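Histidine utilization repressor (Pseudomonas syringae pv. tomato, PDB 2PKH) probably represses the histidine utilization operon by binding its hutP region without inducer, the chain here being its C-terminal UTRA domain. Local coordinates at residues 64-69 and 74-79. Residues are numbered along the deposited sequence; the frame is centred on the assembly and turned at random.
Sequences PDYLKQ and QTPYAY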
ATOM      1  N   PRO B  64      18.927  16.575  17.045  1.00 24.80           N
ATOM      2  CA  PRO B  64      19.712  17.762  17.345  1.00 24.83           C
ATOM      3  C   PRO B  64      20.844  18.081  16.384  1.00 24.59           C
ATOM      4  O   PRO B  64      21.273  19.249  16.304  1.00 24.56           O
ATOM      5  CB  PRO B  64      20.197  17.539  18.790  1.00 25.20           C
ATOM      6  CG  PRO B  64      19.794  16.190  19.161  1.00 25.84           C
ATOM      7  CD  PRO B  64      18.885  15.615  18.166  1.00 23.94           C
ATOM      8  N   ASP B  65      21.324  17.081  15.645  1.00 25.35           N
ATOM      9  CA  ASP B  65      22.488  17.288  14.783  1.00 25.95           C
ATOM     10  C   ASP B  65      22.117  17.393  13.286  1.00 26.25           C
ATOM     11  O   ASP B  65      22.998  17.295  12.415  1.00 26.77           O
ATOM     12  CB  ASP B  65      23.512  16.158  14.976  1.00 26.58           C
ATOM     13  CG  ASP B  65      24.082  16.122  16.409  1.00 28.61           C
ATOM     14  OD1 ASP B  65      24.214  17.198  17.030  1.00 28.96           O
ATOM     15  OD2 ASP B  65      24.358  15.016  16.904  1.00 29.99           O
ATOM     16  N   TYR B  66      20.826  17.602  13.012  1.00 25.59           N
ATOM     17  CA  TYR B  66      20.320  17.721  11.657  1.00 24.62           C
ATOM     18  C   TYR B  66      21.088  18.769  10.830  1.00 23.54           C
ATOM     19  O   TYR B  66      21.492  18.501   9.702  1.00 24.44           O
ATOM     20  CB  TYR B  66      18.816  18.014  11.703  1.00 24.15           C
ATOM     21  CG  TYR B  66      18.094  17.894  10.339  1.00 21.63           C
ATOM     22  CD1 TYR B  66      17.610  16.701   9.892  1.00 19.72           C
ATOM     23  CD2 TYR B  66      17.872  19.016   9.569  1.00 23.57           C
ATOM     24  CE1 TYR B  66      16.942  16.600   8.632  1.00 22.16           C
ATOM     25  CE2 TYR B  66      17.166  18.944   8.296  1.00 18.71           C
ATOM     26  CZ  TYR B  66      16.748  17.758   7.847  1.00 23.14           C
ATOM     27  OH  TYR B  66      16.015  17.718   6.647  1.00 22.21           O
ATOM     28  N   LEU B  67      21.347  19.936  11.411  1.00 24.97           N
ATOM     29  CA  LEU B  67      21.972  21.041  10.643  1.00 25.10           C
ATOM     30  C   LEU B  67      23.416  20.702  10.201  1.00 25.27           C
ATOM     31  O   LEU B  67      23.958  21.281   9.258  1.00 24.02           O
ATOM     32  CB  LEU B  67      21.933  22.325  11.445  1.00 25.06           C
ATOM     33  CG  LEU B  67      20.524  22.939  11.638  1.00 23.84           C
ATOM     34  CD1 LEU B  67      20.742  24.336  12.333  1.00 28.88           C
ATOM     35  CD2 LEU B  67      19.792  23.084  10.334  1.00 25.67           C
ATOM     36  N   LYS B  68      24.011  19.756  10.899  1.00 25.44           N
ATOM     37  CA  LYS B  68      25.396  19.393  10.716  1.00 27.14           C
ATOM     38  C   LYS B  68      25.625  18.408   9.580  1.00 26.50           C
ATOM     39  O   LYS B  68      26.769  18.115   9.249  1.00 25.84           O
ATOM     40  CB  LYS B  68      25.948  18.789  12.045  1.00 27.49           C
ATOM     41  CG  LYS B  68      25.930  19.795  13.188  1.00 30.13           C
ATOM     42  CD  LYS B  68      25.974  19.067  14.519  1.00 38.41           C
ATOM     43  CE  LYS B  68      25.534  20.029  15.656  1.00 41.43           C
ATOM     44  NZ  LYS B  68      25.680  19.355  16.989  1.00 45.66           N
ATOM     45  N   GLN B  69      24.542  17.894   8.985  1.00 26.30           N
ATOM     46  CA  GLN B  69      24.633  16.843   7.981  1.00 26.22           C
ATOM     47  C   GLN B  69      24.892  17.338   6.508  1.00 28.05           C
ATOM     48  O   GLN B  69      24.559  18.506   6.143  1.00 28.36           O
ATOM     49  CB  GLN B  69      23.357  16.004   8.024  1.00 26.27           C
ATOM     50  CG  GLN B  69      22.955  15.495   9.395  1.00 25.85           C
ATOM     51  CD  GLN B  69      24.077  14.679  10.069  1.00 26.65           C
ATOM     52  OE1 GLN B  69      24.696  13.827   9.439  1.00 27.30           O
ATOM     53  NE2 GLN B  69      24.350  14.963  11.332  1.00 24.77           N
ATOM     54  N   GLN B  74      23.348  11.732   1.676  1.00 31.34           N
ATOM     55  CA  GLN B  74      22.282  10.980   2.284  1.00 30.36           C
ATOM     56  C   GLN B  74      20.997  11.845   2.160  1.00 29.23           C
ATOM     57  O   GLN B  74      21.108  13.029   2.168  1.00 28.77           O
ATOM     58  CB  GLN B  74      22.668  10.779   3.770  1.00 31.13           C
ATOM     59  CG  GLN B  74      21.804   9.814   4.571  1.00 31.81           C
ATOM     60  CD  GLN B  74      22.331   9.642   5.988  1.00 31.97           C
ATOM     61  OE1 GLN B  74      22.964  10.549   6.564  1.00 34.62           O
ATOM     62  NE2 GLN B  74      22.108   8.481   6.541  1.00 30.46           N
ATOM     63  N   THR B  75      19.790  11.289   2.008  1.00 27.54           N
ATOM     64  CA  THR B  75      18.606  12.156   2.081  1.00 25.91           C
ATOM     65  C   THR B  75      18.291  12.443   3.577  1.00 24.85           C
ATOM     66  O   THR B  75      18.682  11.658   4.493  1.00 23.67           O
ATOM     67  CB  THR B  75      17.352  11.523   1.487  1.00 26.64           C
ATOM     68  OG1 THR B  75      16.975  10.411   2.295  1.00 27.77           O
ATOM     69  CG2 THR B  75      17.527  11.110  -0.006  1.00 25.57           C
ATOM     70  N   PRO B  76      17.642  13.582   3.862  1.00 23.36           N
ATOM     71  CA  PRO B  76      17.110  13.855   5.211  1.00 23.33           C
ATOM     72  C   PRO B  76      16.258  12.690   5.812  1.00 24.10           C
ATOM     73  O   PRO B  76      16.448  12.287   6.964  1.00 23.79           O
ATOM     74  CB  PRO B  76      16.279  15.123   5.022  1.00 24.53           C
ATOM     75  CG  PRO B  76      16.939  15.840   3.798  1.00 22.48           C
ATOM     76  CD  PRO B  76      17.529  14.729   2.929  1.00 23.27           C
ATOM     77  N   TYR B  77      15.358  12.128   5.013  1.00 25.58           N
ATOM     78  CA  TYR B  77      14.559  10.990   5.523  1.00 26.45           C
ATOM     79  C   TYR B  77      15.420   9.813   5.947  1.00 26.95           C
ATOM     80  O   TYR B  77      15.164   9.242   6.979  1.00 28.09           O
ATOM     81  CB  TYR B  77      13.558  10.550   4.503  1.00 24.65           C
ATOM     82  CG  TYR B  77      12.516   9.662   5.128  1.00 28.13           C
ATOM     83  CD1 TYR B  77      11.419  10.201   5.812  1.00 32.14           C
ATOM     84  CD2 TYR B  77      12.646   8.271   5.075  1.00 27.35           C
ATOM     85  CE1 TYR B  77      10.445   9.374   6.398  1.00 28.48           C
ATOM     86  CE2 TYR B  77      11.716   7.441   5.691  1.00 30.04           C
ATOM     87  CZ  TYR B  77      10.607   7.994   6.343  1.00 30.36           C
ATOM     88  OH  TYR B  77       9.621   7.155   6.910  1.00 26.85           O
ATOM     89  N   ALA B  78      16.440   9.464   5.163  1.00 26.70           N
ATOM     90  CA  ALA B  78      17.295   8.347   5.506  1.00 27.33           C
ATOM     91  C   ALA B  78      17.999   8.681   6.787  1.00 28.36           C
ATOM     92  O   ALA B  78      18.047   7.857   7.707  1.00 29.66           O
ATOM     93  CB  ALA B  78      18.320   8.095   4.403  1.00 27.69           C
ATOM     94  N   TYR B  79      18.606   9.876   6.854  1.00 26.87           N
ATOM     95  CA  TYR B  79      19.242  10.317   8.083  1.00 26.19           C
ATOM     96  C   TYR B  79      18.305  10.203   9.310  1.00 26.37           C
ATOM     97  O   TYR B  79      18.615   9.535  10.312  1.00 27.05           O
ATOM     98  CB  TYR B  79      19.741  11.744   7.956  1.00 24.18           C
ATOM     99  CG  TYR B  79      20.242  12.284   9.257  1.00 24.10           C
ATOM    100  CD1 TYR B  79      21.446  11.836   9.781  1.00 22.09           C
ATOM    101  CD2 TYR B  79      19.519  13.261   9.958  1.00 20.94           C
ATOM    102  CE1 TYR B  79      21.929  12.305  11.014  1.00 25.95           C
ATOM    103  CE2 TYR B  79      19.976  13.759  11.190  1.00 21.20           C
ATOM    104  CZ  TYR B  79      21.207  13.273  11.697  1.00 25.95           C
ATOM    105  OH  TYR B  79      21.709  13.760  12.866  1.00 26.90           O
TER
HETATM  106  O   HOH W   1      20.435  14.302  15.214  1.00 25.59           O
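Y66 and P76 come nearest in the backbone, their CA atoms 8.2 Å apart, where the short 3-10 segment 66-68 faces the first turn of helix 76-83; no direct hydrogen bond joins the two sides, and side chains fill the interval. Y79 reaches across from the helix, its CG anti to the backbone N (chi1 173°), and receives Q69 on one face of its ring. There Q69 CG sits 3.7 Å from the ring centroid in a CH-pi contact, while the bend of the chain at chi2 (-56°) lays the amide over the ring, the two planes 15° apart. Q69 NE2 passes close to Y79 OH but at a poor angle, and bonds instead to D65 O at 2.9 Å. This donor lies above the carbonyl plane; K68 N approaches D65 O from the opposite face, so two N-H groups share one oxygen. The Q69 NE2 bond, nearly straight and in the amide plane, limits how the amide can turn over Y79. A water links the two sides, accepting from D65 N and hydrogen-bonded to Y79 OH at 2.7 Å. In the UTRA domain this loop and helix connect strand 49-59 to strand 88-97 and pack against the antiparallel sheet. Y66 is buried between the loop and the sheet: it touches L16, F38, R56 and V58, its ring meets that of F71, and its OH is hydrogen-bonded to S40. P76 CB approaches the Y66 ring at its edge, 3.1 Å from Y66 OH, and the proline also touches E54, R56 and I42. Farther along the same ring, Y66 CD1 packs 3.9 Å from Y79 CD2. The helix start is capped by T75, whose OG1 accepts from A78 N.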